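Local coordinates for protein glucuronoarabinoxylan endo-1,4-beta-xylanase (Clostridium papyrosolvens, PDB 4FMV) that probably hydrolyses internal beta-1,4 linkages of glucuronoarabinoxylan, this chain being the GH30 catalytic module of a larger polysaccharide-degrading enzyme, at residues F19-A24 against S36-L41; T231-D236 against S247-D252; S253-N258 against Y298-A303; N271-S276 against K282-L287. All blocks are in the same frame, centred on the assembly; numbering follows the deposited sequence.

Interaction 1: residues F19-A24 against S36-L41; sequences FGASSA and SLYGDL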
loop_
_atom_site.group_PDB
_atom_site.type_symbol
_atom_site.label_atom_id
_atom_site.label_comp_id
_atom_site.label_asym_id
_atom_site.label_seq_id
_atom_site.Cartn_x
_atom_site.Cartn_y
_atom_site.Cartn_z
ATOM N N PHE A 19 -3.618 4.791 1.118
ATOM C CA PHE A 19 -3.498 3.624 1.993
ATOM C C PHE A 19 -4.710 2.771 1.726
ATOM O O PHE A 19 -5.759 3.295 1.396
ATOM C CB PHE A 19 -3.536 4.031 3.478
ATOM C CG PHE A 19 -2.425 4.961 3.885
ATOM C CD1 PHE A 19 -2.569 6.326 3.729
ATOM C CD2 PHE A 19 -1.241 4.460 4.423
ATOM C CE1 PHE A 19 -1.550 7.193 4.090
ATOM C CE2 PHE A 19 -0.213 5.305 4.775
ATOM C CZ PHE A 19 -0.363 6.678 4.612
ATOM N N GLY A 20 -4.602 1.461 1.888
ATOM C CA GLY A 20 -5.716 0.609 1.496
ATOM C C GLY A 20 -5.446 -0.853 1.771
ATOM O O GLY A 20 -4.615 -1.192 2.615
ATOM N N ALA A 21 -6.159 -1.714 1.046
ATOM C CA ALA A 21 -6.109 -3.151 1.260
ATOM C C ALA A 21 -6.447 -3.855 -0.050
ATOM O O ALA A 21 -6.591 -3.208 -1.094
ATOM C CB ALA A 21 -7.112 -3.542 2.362
ATOM N N SER A 22 -6.616 -5.169 -0.006
ATOM C CA SER A 22 -6.900 -5.904 -1.228
ATOM C C SER A 22 -8.211 -6.690 -1.153
ATOM O O SER A 22 -8.538 -7.267 -0.124
ATOM C CB SER A 22 -5.739 -6.850 -1.556
ATOM O OG SER A 22 -6.007 -7.595 -2.733
ATOM N N SER A 23 -8.952 -6.696 -2.252
ATOM C CA SER A 23 -10.154 -7.532 -2.391
ATOM C C SER A 23 -9.859 -8.911 -3.015
ATOM O O SER A 23 -10.786 -9.649 -3.361
ATOM C CB SER A 23 -11.255 -6.796 -3.171
ATOM O OG SER A 23 -10.774 -6.282 -4.405
ATOM N N ALA A 24 -8.577 -9.233 -3.219
ATOM C CA ALA A 24 -8.192 -10.518 -3.834
ATOM C C ALA A 24 -8.823 -11.703 -3.128
ATOM O O ALA A 24 -8.780 -11.789 -1.909
ATOM C CB ALA A 24 -6.653 -10.681 -3.812
ATOM N N SER A 36 -17.527 0.522 5.521
ATOM C CA SER A 36 -16.754 0.629 6.757
ATOM C C SER A 36 -15.303 0.996 6.453
ATOM O O SER A 36 -14.734 1.889 7.083
ATOM C CB SER A 36 -16.807 -0.680 7.555
ATOM O OG SER A 36 -18.116 -0.945 8.050
ATOM N N LEU A 37 -14.704 0.283 5.502
ATOM C CA LEU A 37 -13.284 0.462 5.197
ATOM C C LEU A 37 -13.003 1.688 4.334
ATOM O O LEU A 37 -12.070 2.461 4.612
ATOM C CB LEU A 37 -12.737 -0.791 4.503
ATOM C CG LEU A 37 -12.726 -2.039 5.396
ATOM C CD1 LEU A 37 -11.992 -3.146 4.716
ATOM C CD2 LEU A 37 -12.060 -1.717 6.751
ATOM N N TYR A 38 -13.762 1.818 3.247
ATOM C CA TYR A 38 -13.563 2.919 2.317
ATOM C C TYR A 38 -14.250 4.225 2.689
ATOM O O TYR A 38 -13.727 5.291 2.356
ATOM C CB TYR A 38 -13.755 2.469 0.852
ATOM C CG TYR A 38 -12.586 1.576 0.487
ATOM C CD1 TYR A 38 -12.515 0.259 0.965
ATOM C CD2 TYR A 38 -11.501 2.074 -0.223
ATOM C CE1 TYR A 38 -11.422 -0.556 0.689
ATOM C CE2 TYR A 38 -10.395 1.262 -0.501
ATOM C CZ TYR A 38 -10.366 -0.043 -0.042
ATOM O OH TYR A 38 -9.268 -0.837 -0.309
ATOM N N GLY A 39 -15.465 4.158 3.243
ATOM C CA GLY A 39 -16.055 5.332 3.884
ATOM C C GLY A 39 -15.628 5.774 5.278
ATOM O O GLY A 39 -14.952 6.796 5.421
ATOM N N ASP A 40 -15.866 4.917 6.278
ATOM C CA ASP A 40 -15.644 5.255 7.687
ATOM C C ASP A 40 -14.160 5.444 7.946
ATOM O O ASP A 40 -13.779 6.437 8.540
ATOM C CB ASP A 40 -16.158 4.157 8.655
ATOM C CG ASP A 40 -17.692 4.060 8.698
ATOM O OD1 ASP A 40 -18.368 4.979 8.205
ATOM O OD2 ASP A 40 -18.218 3.060 9.225
ATOM N N LEU A 41 -13.342 4.474 7.533
ATOM C CA LEU A 41 -11.894 4.564 7.733
ATOM C C LEU A 41 -11.140 5.249 6.592
ATOM O O LEU A 41 -9.912 5.371 6.640
ATOM C CB LEU A 41 -11.280 3.189 7.988
ATOM C CG LEU A 41 -11.927 2.393 9.120
ATOM C CD1 LEU A 41 -11.179 1.092 9.394
ATOM C CD2 LEU A 41 -12.055 3.215 10.389
#
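Y38 carries this small buried contact with its hydroxyl end, which rests against the backbone of G20 and A21. The nearest approaches are packing ones. Y38 OH lies 3.5 Å from A21 N and 3.7 Å from A21 O, and neither approach is a hydrogen bond. The same OH is 4.2 Å from G20 CA, where the glycine offers bare backbone to it. The methyl group of A21 points toward the helix segment, with A21 CB 4.4 Å from Y38 OH. CG of Y38 sits beside its backbone N and anti to its carbonyl carbon (chi1 -70°). This swings the ring out from the helix and across to the strand.

The segments belong to the first strand, 11-22, and the first helix, 31-40, of the (beta/alpha)8 barrel. Strand 45-49 follows and pairs in parallel with 11-22. The polar end of Y38 is spent on that next strand, in a hydrogen bond with I45 O, and the ring also meets Y43 edge-to-face.

Two hydrogen bonds form within the segments. S22 OG accepts a nearly straight bond from A24 N (3.1 Å, 163°), which forms an ST turn where the chain leaves the strand. In the helix, L41 N bonds to S36 O at 3.0 Å, across a wider pi-type turn. L37 and L41 both pack on A284 of helix 282-291.

Interaction 2: residues T231-D236 against S247-D252; sequences TEKYFD and SKEIHD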
loop_
_atom_site.group_PDB
_atom_site.type_symbol
_atom_site.label_atom_id
_atom_site.label_comp_id
_atom_site.label_asym_id
_atom_site.label_seq_id
_atom_site.Cartn_x
_atom_site.Cartn_y
_atom_site.Cartn_z
ATOM N N THR A 231 2.905 -2.747 -1.548
ATOM C CA THR A 231 1.609 -3.220 -2.049
ATOM C C THR A 231 0.952 -4.435 -1.384
ATOM O O THR A 231 -0.181 -4.780 -1.725
ATOM C CB THR A 231 1.713 -3.504 -3.566
ATOM O OG1 THR A 231 2.691 -4.529 -3.796
ATOM C CG2 THR A 231 2.119 -2.252 -4.303
ATOM N N GLU A 232 1.677 -5.167 -0.550
ATOM C CA GLU A 232 1.042 -6.220 0.249
ATOM C C GLU A 232 1.765 -6.496 1.556
ATOM O O GLU A 232 2.979 -6.749 1.553
ATOM C CB GLU A 232 0.971 -7.508 -0.567
ATOM C CG GLU A 232 0.010 -8.572 0.008
ATOM C CD GLU A 232 0.315 -9.934 -0.543
ATOM O OE1 GLU A 232 0.307 -10.085 -1.776
ATOM O OE2 GLU A 232 0.597 -10.847 0.245
ATOM N N LYS A 233 1.028 -6.514 2.662
ATOM C CA LYS A 233 1.536 -7.054 3.919
ATOM C C LYS A 233 0.319 -7.446 4.756
ATOM O O LYS A 233 -0.713 -6.764 4.724
ATOM C CB LYS A 233 2.421 -6.012 4.633
ATOM C CG LYS A 233 3.063 -6.488 5.961
ATOM C CD LYS A 233 3.915 -7.755 5.772
ATOM C CE LYS A 233 4.637 -8.164 7.081
ATOM N NZ LYS A 233 5.755 -7.235 7.448
ATOM N N TYR A 234 0.429 -8.498 5.548
ATOM C CA TYR A 234 -0.585 -8.725 6.572
ATOM C C TYR A 234 0.093 -8.975 7.908
ATOM O O TYR A 234 1.317 -9.221 7.973
ATOM C CB TYR A 234 -1.522 -9.889 6.197
ATOM C CG TYR A 234 -0.839 -11.230 6.285
ATOM C CD1 TYR A 234 -0.817 -11.935 7.491
ATOM C CD2 TYR A 234 -0.186 -11.781 5.188
ATOM C CE1 TYR A 234 -0.169 -13.162 7.608
ATOM C CE2 TYR A 234 0.446 -13.029 5.294
ATOM C CZ TYR A 234 0.450 -13.700 6.504
ATOM O OH TYR A 234 1.080 -14.925 6.630
ATOM N N PHE A 235 -0.697 -8.870 8.974
ATOM C CA PHE A 235 -0.266 -9.265 10.304
ATOM C C PHE A 235 -1.303 -10.243 10.830
ATOM O O PHE A 235 -2.502 -10.138 10.521
ATOM C CB PHE A 235 -0.094 -8.044 11.220
ATOM C CG PHE A 235 1.039 -7.143 10.796
ATOM C CD1 PHE A 235 0.842 -6.178 9.820
ATOM C CD2 PHE A 235 2.310 -7.293 11.349
ATOM C CE1 PHE A 235 1.892 -5.368 9.397
ATOM C CE2 PHE A 235 3.358 -6.478 10.951
ATOM C CZ PHE A 235 3.147 -5.508 9.963
ATOM N N ASP A 236 -0.832 -11.188 11.636
ATOM C CA ASP A 236 -1.605 -12.353 12.024
ATOM C C ASP A 236 -2.928 -12.112 12.736
ATOM O O ASP A 236 -3.885 -12.833 12.496
ATOM C CB ASP A 236 -0.752 -13.265 12.914
ATOM C CG ASP A 236 0.285 -14.046 12.128
ATOM O OD1 ASP A 236 0.168 -14.165 10.889
ATOM O OD2 ASP A 236 1.214 -14.555 12.765
ATOM N N SER A 247 1.615 -0.917 13.453
ATOM C CA SER A 247 1.739 0.545 13.606
ATOM C C SER A 247 3.143 0.963 13.211
ATOM O O SER A 247 3.329 1.843 12.373
ATOM C CB SER A 247 1.485 0.970 15.059
ATOM O OG SER A 247 0.114 0.796 15.443
ATOM N N LYS A 248 4.137 0.324 13.832
ATOM C CA LYS A 248 5.533 0.689 13.618
ATOM C C LYS A 248 5.995 0.490 12.166
ATOM O O LYS A 248 6.703 1.320 11.624
ATOM C CB LYS A 248 6.436 -0.064 14.585
ATOM C CG LYS A 248 7.930 -0.023 14.189
ATOM C CD LYS A 248 8.736 0.979 14.968
ATOM C CE LYS A 248 10.197 0.503 15.117
ATOM N NZ LYS A 248 10.886 0.133 13.831
ATOM N N GLU A 249 5.614 -0.613 11.534
ATOM C CA GLU A 249 6.006 -0.834 10.142
ATOM C C GLU A 249 5.447 0.211 9.164
ATOM O O GLU A 249 6.136 0.645 8.226
ATOM C CB GLU A 249 5.596 -2.226 9.678
ATOM C CG GLU A 249 6.069 -2.527 8.265
ATOM C CD GLU A 249 5.840 -3.972 7.918
ATOM O OE1 GLU A 249 6.560 -4.841 8.445
ATOM O OE2 GLU A 249 4.928 -4.239 7.137
ATOM N N ILE A 250 4.208 0.638 9.366
ATOM C CA ILE A 250 3.691 1.680 8.483
ATOM C C ILE A 250 4.493 2.966 8.672
ATOM O O ILE A 250 4.858 3.629 7.703
ATOM C CB ILE A 250 2.179 1.938 8.680
ATOM C CG1 ILE A 250 1.388 0.642 8.464
ATOM C CG2 ILE A 250 1.703 3.008 7.708
ATOM C CD1 ILE A 250 -0.109 0.731 8.894
ATOM N N HIS A 251 4.788 3.299 9.923
ATOM C CA HIS A 251 5.682 4.416 10.226
ATOM C C HIS A 251 7.002 4.267 9.478
ATOM O O HIS A 251 7.468 5.212 8.832
ATOM C CB HIS A 251 5.922 4.498 11.742
ATOM C CG HIS A 251 7.095 5.345 12.128
ATOM N ND1 HIS A 251 6.960 6.646 12.564
ATOM C CD2 HIS A 251 8.421 5.072 12.151
ATOM C CE1 HIS A 251 8.157 7.138 12.840
ATOM N NE2 HIS A 251 9.061 6.207 12.598
ATOM N N ASP A 252 7.601 3.078 9.545
ATOM C CA ASP A 252 8.914 2.845 8.924
ATOM C C ASP A 252 8.822 2.959 7.392
ATOM O O ASP A 252 9.721 3.480 6.742
ATOM C CB ASP A 252 9.476 1.472 9.330
ATOM C CG ASP A 252 10.015 1.436 10.780
ATOM O OD1 ASP A 252 10.521 2.461 11.264
ATOM O OD2 ASP A 252 9.943 0.370 11.440
#
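K233 and E249 both send CG anti to the backbone N (chi1 -178° and -176°), which starts each chain toward the other segment. Beyond CG the E249 chain is extended. K233 bends twice, at chi2 and chi4, which brings its ammonium group round to the carboxylate. The result is a salt bridge. K233 NZ binds E249 OE1 at 2.7 Å and uses the syn lone pair of that oxygen. A second bond, to E249 OE2 at 3.1 Å, is weak. OE2 also lies against the aliphatic part of the lysine, 3.1 Å from K233 CG.

F235 covers the carboxylate from another direction. The tip of its ring, CZ, is 3.6 Å from E249 OE2 and 3.7 Å from E249 CD. The ring and carboxylate planes are tilted by 50°, so this is no stack.

The contact closes the step from barrel strand 227-232 to helix 240-255 in the (beta/alpha)8 fold. It lies just past the strand, in the chain that leads away from the C-terminal end, the end where barrels of this type keep their active site. Within the helix, K248 NZ and D252 OD2 form a salt bridge of 2.6 Å one turn apart.

Each partner of the main pair has a further bond. K233 NZ is hydrogen-bonded to F206 O, and E249 OE2 to Y262 OH. Opposite charges and these added bonds should favour the ionised forms of both groups in this partly buried place.

Interaction 3: residues S253-N258 against Y298-A303; sequences SMVTGN and YKRVDA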
loop_
_atom_site.group_PDB
_atom_site.type_symbol
_atom_site.label_atom_id
_atom_site.label_comp_id
_atom_site.label_asym_id
_atom_site.label_seq_id
_atom_site.Cartn_x
_atom_site.Cartn_y
_atom_site.Cartn_z
ATOM N N SER A 253 7.723 2.487 6.815
ATOM C CA SER A 253 7.520 2.594 5.368
ATOM C C SER A 253 7.431 4.059 4.933
ATOM O O SER A 253 7.876 4.407 3.846
ATOM C CB SER A 253 6.242 1.859 4.925
ATOM O OG SER A 253 5.084 2.607 5.258
ATOM N N MET A 254 6.842 4.901 5.785
ATOM C CA MET A 254 6.716 6.330 5.521
ATOM C C MET A 254 8.025 7.073 5.753
ATOM O O MET A 254 8.419 7.907 4.944
ATOM C CB MET A 254 5.625 6.948 6.416
ATOM C CG MET A 254 4.200 6.507 6.067
ATOM S SD MET A 254 3.635 7.121 4.464
ATOM C CE MET A 254 3.522 5.652 3.456
ATOM N N VAL A 255 8.685 6.770 6.871
ATOM C CA VAL A 255 9.827 7.553 7.345
ATOM C C VAL A 255 11.169 7.068 6.761
ATOM O O VAL A 255 11.893 7.828 6.112
ATOM C CB VAL A 255 9.842 7.668 8.902
ATOM C CG1 VAL A 255 11.181 8.268 9.408
ATOM C CG2 VAL A 255 8.645 8.509 9.388
ATOM N N THR A 256 11.530 5.823 7.038
ATOM C CA THR A 256 12.693 5.220 6.386
ATOM C C THR A 256 12.476 4.912 4.892
ATOM O O THR A 256 13.356 5.163 4.066
ATOM C CB THR A 256 13.135 3.959 7.130
ATOM O OG1 THR A 256 13.453 4.337 8.467
ATOM C CG2 THR A 256 14.407 3.367 6.500
ATOM N N GLY A 257 11.307 4.384 4.541
ATOM C CA GLY A 257 11.060 3.991 3.166
ATOM C C GLY A 257 10.718 5.140 2.230
ATOM O O GLY A 257 10.907 5.032 1.011
ATOM N N ASN A 258 10.232 6.247 2.789
ATOM C CA ASN A 258 9.739 7.375 1.978
ATOM C C ASN A 258 8.698 6.937 0.946
ATOM O O ASN A 258 8.551 7.523 -0.128
ATOM C CB ASN A 258 10.877 8.153 1.309
ATOM C CG ASN A 258 11.666 8.986 2.301
ATOM O OD1 ASN A 258 11.285 10.107 2.638
ATOM N ND2 ASN A 258 12.766 8.434 2.788
ATOM N N TYR A 298 -1.625 14.765 0.066
ATOM C CA TYR A 298 -0.882 15.278 1.213
ATOM C C TYR A 298 0.592 14.951 0.997
ATOM O O TYR A 298 0.944 14.111 0.165
ATOM C CB TYR A 298 -1.332 14.617 2.511
ATOM C CG TYR A 298 -2.590 15.196 3.141
ATOM C CD1 TYR A 298 -3.666 15.609 2.357
ATOM C CD2 TYR A 298 -2.691 15.322 4.507
ATOM C CE1 TYR A 298 -4.815 16.118 2.924
ATOM C CE2 TYR A 298 -3.827 15.832 5.096
ATOM C CZ TYR A 298 -4.893 16.221 4.304
ATOM O OH TYR A 298 -6.023 16.736 4.894
ATOM N N LYS A 299 1.458 15.645 1.714
ATOM C CA LYS A 299 2.866 15.318 1.677
ATOM C C LYS A 299 3.360 15.002 3.086
ATOM O O LYS A 299 2.916 15.603 4.049
ATOM C CB LYS A 299 3.650 16.488 1.089
ATOM C CG LYS A 299 3.339 16.721 -0.369
ATOM C CD LYS A 299 4.044 17.940 -0.904
ATOM C CE LYS A 299 3.738 18.118 -2.388
ATOM N NZ LYS A 299 4.483 19.290 -2.928
ATOM N N ARG A 300 4.279 14.059 3.215
ATOM C CA ARG A 300 4.949 13.932 4.484
ATOM C C ARG A 300 5.820 15.176 4.677
ATOM O O ARG A 300 6.315 15.768 3.705
ATOM C CB ARG A 300 5.783 12.663 4.538
ATOM C CG ARG A 300 6.438 12.452 5.874
ATOM C CD ARG A 300 7.128 11.115 5.940
ATOM N NE ARG A 300 8.408 11.121 5.238
ATOM C CZ ARG A 300 9.568 11.392 5.821
ATOM N NH1 ARG A 300 9.603 11.705 7.106
ATOM N NH2 ARG A 300 10.689 11.368 5.117
ATOM N N VAL A 301 5.984 15.595 5.923
ATOM C CA VAL A 301 6.901 16.684 6.238
ATOM C C VAL A 301 7.851 16.233 7.339
ATOM O O VAL A 301 7.594 15.229 8.014
ATOM C CB VAL A 301 6.149 17.948 6.694
ATOM C CG1 VAL A 301 5.205 18.424 5.591
ATOM C CG2 VAL A 301 5.371 17.670 7.976
ATOM N N ASP A 302 8.953 16.965 7.507
ATOM C CA ASP A 302 9.954 16.638 8.519
ATOM C C ASP A 302 9.412 16.735 9.923
ATOM O O ASP A 302 8.840 17.749 10.295
ATOM C CB ASP A 302 11.152 17.583 8.419
ATOM C CG ASP A 302 12.204 17.075 7.486
ATOM O OD1 ASP A 302 12.438 15.845 7.496
ATOM O OD2 ASP A 302 12.789 17.898 6.741
ATOM N N ALA A 303 9.618 15.684 10.703
ATOM C CA ALA A 303 9.265 15.684 12.116
ATOM C C ALA A 303 10.269 14.829 12.876
ATOM O O ALA A 303 10.742 13.801 12.359
ATOM C CB ALA A 303 7.848 15.155 12.319
#
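R300 reaches from strand 299-303 to the end of helix 240-255 and lays one face of its guanidinium group against the helix backbone. V255 CA sits 4.1 Å above the plane, over its centre, and the carbonyl oxygens of M254 and V255 also lie over a face. The side chain starts with CG anti to the backbone N (chi1 -177°) and then bends at chi3, which turns the flat group to meet the helix. V255 crosses it at about a right angle, with V255 CG2 4.0 Å from R300 NH1.

N258 approaches the edge instead. R300 NH2 donates to N258 OD1 at 2.8 Å. The oxygen lies near the guanidinium plane, while the donor stands 36° out of the carbonyl plane. Amide and guanidinium planes are 60° apart. N258 has positive phi, just after the helical residues.

Strand 299-303 belongs to the beta-structure beside the barrel in GH30 enzymes, so R300 joins the two. M254 O is 3.2 Å from R300 NE at an angle too poor for a bond. Q14 serves both atoms, being hydrogen-bonded to each. A cation beside the carbonyls of a helix C-terminal end probably gains from the helix dipole.

Interaction 4: residues N271-S276 against K282-L287; sequences NGLATS and KRAYVL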
loop_
_atom_site.group_PDB
_atom_site.type_symbol
_atom_site.label_atom_id
_atom_site.label_comp_id
_atom_site.label_asym_id
_atom_site.label_seq_id
_atom_site.Cartn_x
_atom_site.Cartn_y
_atom_site.Cartn_z
ATOM N N ASN A 271 -6.620 -13.256 8.853
ATOM C CA ASN A 271 -5.387 -12.456 8.873
ATOM C C ASN A 271 -5.612 -11.164 8.096
ATOM O O ASN A 271 -4.675 -10.397 7.846
ATOM C CB ASN A 271 -4.177 -13.230 8.337
ATOM C CG ASN A 271 -4.363 -13.702 6.914
ATOM O OD1 ASN A 271 -5.487 -13.843 6.439
ATOM N ND2 ASN A 271 -3.252 -13.958 6.220
ATOM N N GLY A 272 -6.865 -10.967 7.681
ATOM C CA GLY A 272 -7.277 -9.771 6.966
ATOM C C GLY A 272 -7.784 -8.683 7.898
ATOM O O GLY A 272 -7.298 -8.546 9.024
ATOM N N LEU A 273 -8.633 -7.805 7.376
ATOM C CA LEU A 273 -9.215 -6.720 8.170
ATOM C C LEU A 273 -10.677 -6.829 8.632
ATOM O O LEU A 273 -11.143 -5.983 9.405
ATOM C CB LEU A 273 -9.035 -5.416 7.388
ATOM C CG LEU A 273 -7.602 -5.179 6.904
ATOM C CD1 LEU A 273 -7.545 -3.960 5.984
ATOM C CD2 LEU A 273 -6.694 -5.027 8.094
ATOM N N ALA A 274 -11.406 -7.837 8.180
ATOM C CA ALA A 274 -12.854 -7.828 8.441
ATOM C C ALA A 274 -13.438 -9.222 8.290
ATOM O O ALA A 274 -12.798 -10.081 7.679
ATOM C CB ALA A 274 -13.539 -6.870 7.485
ATOM N N THR A 275 -14.640 -9.468 8.818
ATOM C CA THR A 275 -15.328 -10.674 8.381
ATOM C C THR A 275 -16.254 -10.278 7.253
ATOM O O THR A 275 -16.560 -9.094 7.068
ATOM C CB THR A 275 -16.185 -11.309 9.510
ATOM O OG1 THR A 275 -17.283 -10.453 9.829
ATOM C CG2 THR A 275 -15.363 -11.573 10.782
ATOM N N SER A 276 -16.849 -11.260 6.603
ATOM C CA SER A 276 -17.645 -10.941 5.437
ATOM C C SER A 276 -19.033 -10.443 5.885
ATOM O O SER A 276 -19.746 -9.784 5.113
ATOM C CB SER A 276 -17.751 -12.159 4.530
ATOM O OG SER A 276 -18.556 -13.124 5.160
ATOM N N LYS A 282 -9.302 -4.788 14.709
ATOM C CA LYS A 282 -8.466 -3.702 15.220
ATOM C C LYS A 282 -7.406 -3.264 14.212
ATOM O O LYS A 282 -7.157 -2.068 14.061
ATOM C CB LYS A 282 -7.831 -4.089 16.557
ATOM C CG LYS A 282 -7.052 -2.954 17.230
ATOM C CD LYS A 282 -6.717 -3.348 18.680
ATOM C CE LYS A 282 -8.009 -3.562 19.482
ATOM N NZ LYS A 282 -8.665 -2.242 19.726
ATOM N N ARG A 283 -6.788 -4.225 13.522
ATOM C CA ARG A 283 -5.785 -3.921 12.504
ATOM C C ARG A 283 -6.297 -2.952 11.442
ATOM O O ARG A 283 -5.525 -2.135 10.929
ATOM C CB ARG A 283 -5.259 -5.203 11.836
ATOM C CG ARG A 283 -4.258 -6.006 12.675
ATOM C CD ARG A 283 -4.271 -7.465 12.220
ATOM N NE ARG A 283 -5.516 -8.090 12.650
ATOM C CZ ARG A 283 -6.020 -9.207 12.149
ATOM N NH1 ARG A 283 -5.396 -9.838 11.176
ATOM N NH2 ARG A 283 -7.169 -9.682 12.619
ATOM N N ALA A 284 -7.590 -3.022 11.119
ATOM C CA ALA A 284 -8.174 -2.090 10.145
ATOM C C ALA A 284 -8.082 -0.654 10.644
ATOM O O ALA A 284 -7.820 0.264 9.871
ATOM C CB ALA A 284 -9.647 -2.456 9.846
ATOM N N TYR A 285 -8.312 -0.469 11.939
ATOM C CA TYR A 285 -8.244 0.847 12.571
ATOM C C TYR A 285 -6.795 1.353 12.676
ATOM O O TYR A 285 -6.543 2.549 12.505
ATOM C CB TYR A 285 -8.899 0.811 13.942
ATOM C CG TYR A 285 -10.383 0.484 13.895
ATOM C CD1 TYR A 285 -11.327 1.486 13.698
ATOM C CD2 TYR A 285 -10.836 -0.820 14.035
ATOM C CE1 TYR A 285 -12.688 1.200 13.660
ATOM C CE2 TYR A 285 -12.213 -1.123 13.999
ATOM C CZ TYR A 285 -13.125 -0.107 13.803
ATOM O OH TYR A 285 -14.475 -0.372 13.768
ATOM N N VAL A 286 -5.846 0.451 12.924
ATOM C CA VAL A 286 -4.432 0.833 12.864
ATOM C C VAL A 286 -4.141 1.491 11.506
ATOM O O VAL A 286 -3.568 2.579 11.444
ATOM C CB VAL A 286 -3.487 -0.367 13.033
ATOM C CG1 VAL A 286 -2.008 0.063 12.708
ATOM C CG2 VAL A 286 -3.606 -0.963 14.440
ATOM N N LEU A 287 -4.535 0.836 10.418
ATOM C CA LEU A 287 -4.307 1.412 9.094
ATOM C C LEU A 287 -5.106 2.698 8.913
ATOM O O LEU A 287 -4.639 3.645 8.265
ATOM C CB LEU A 287 -4.604 0.402 7.980
ATOM C CG LEU A 287 -4.325 0.833 6.539
ATOM C CD1 LEU A 287 -2.833 1.098 6.351
ATOM C CD2 LEU A 287 -4.785 -0.249 5.559
#
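R283 NH1 sits among backbone carbonyls beside G272: it is hydrogen-bonded to P270 O and F235 O, with G272 O close by. The segments flank the turn into the last helix of the (beta/alpha)8 barrel. Residues 271-276 lie in the long loop after the eighth barrel strand, 261-266, and 282-287 lie in helix 282-291.

G272 O stands over a face of the guanidinium group, 3.1 Å from R283 NH1 and 3.4 Å from R283 CZ. The angle is too poor for a hydrogen bond, since the N-H groups point outward in the plane and the oxygen lies above it. Any attraction is probably that of the positive charge for the carbonyl dipole. N271 C is 3.4 Å from the same R283 NH1, and N271 CA lies at the edge, in plane. The chain of R283 bends at chi3 (-72°), which folds the group back over the loop. Its NE makes a salt bridge with D238, so NE and NH1 each have firm partners, and NH2 is hydrogen-bonded as well. N271 OD1 is hydrogen-bonded to the indole NE1 of W266.

Next to the arginine the contact is apolar. With CG anti to its carbonyl carbon (chi1 -51°), L273 brings CD2 to the helix backbone. This branch lies 3.7 Å from A284 N and 4.0 Å from R283 CB. At the other end of the leucine, L273 CB meets A284 CB at 3.9 Å.

Overall arrangement
Interactions 1, 2 and 4 gather round the first, seventh and eighth strands of the barrel, and interaction 3 ties it to the neighbouring beta-structure. Along the chain interaction 1 comes first, then 2. Interaction 4 falls between the two segments of interaction 3. Interactions 1 and 4 are closest, their centres about 9 Å apart, and A21 CB packs on L273 CD1 at 3.7 Å. Interactions 2 and 4 have centres about 12 Å apart, and S247 OG packs against V286 CG1. Interactions 2 and 3 share helix 240-255. Interactions 3 and 4 do not touch. The four contacts thus lie round the place where the eighth strand meets the first, beside the second domain.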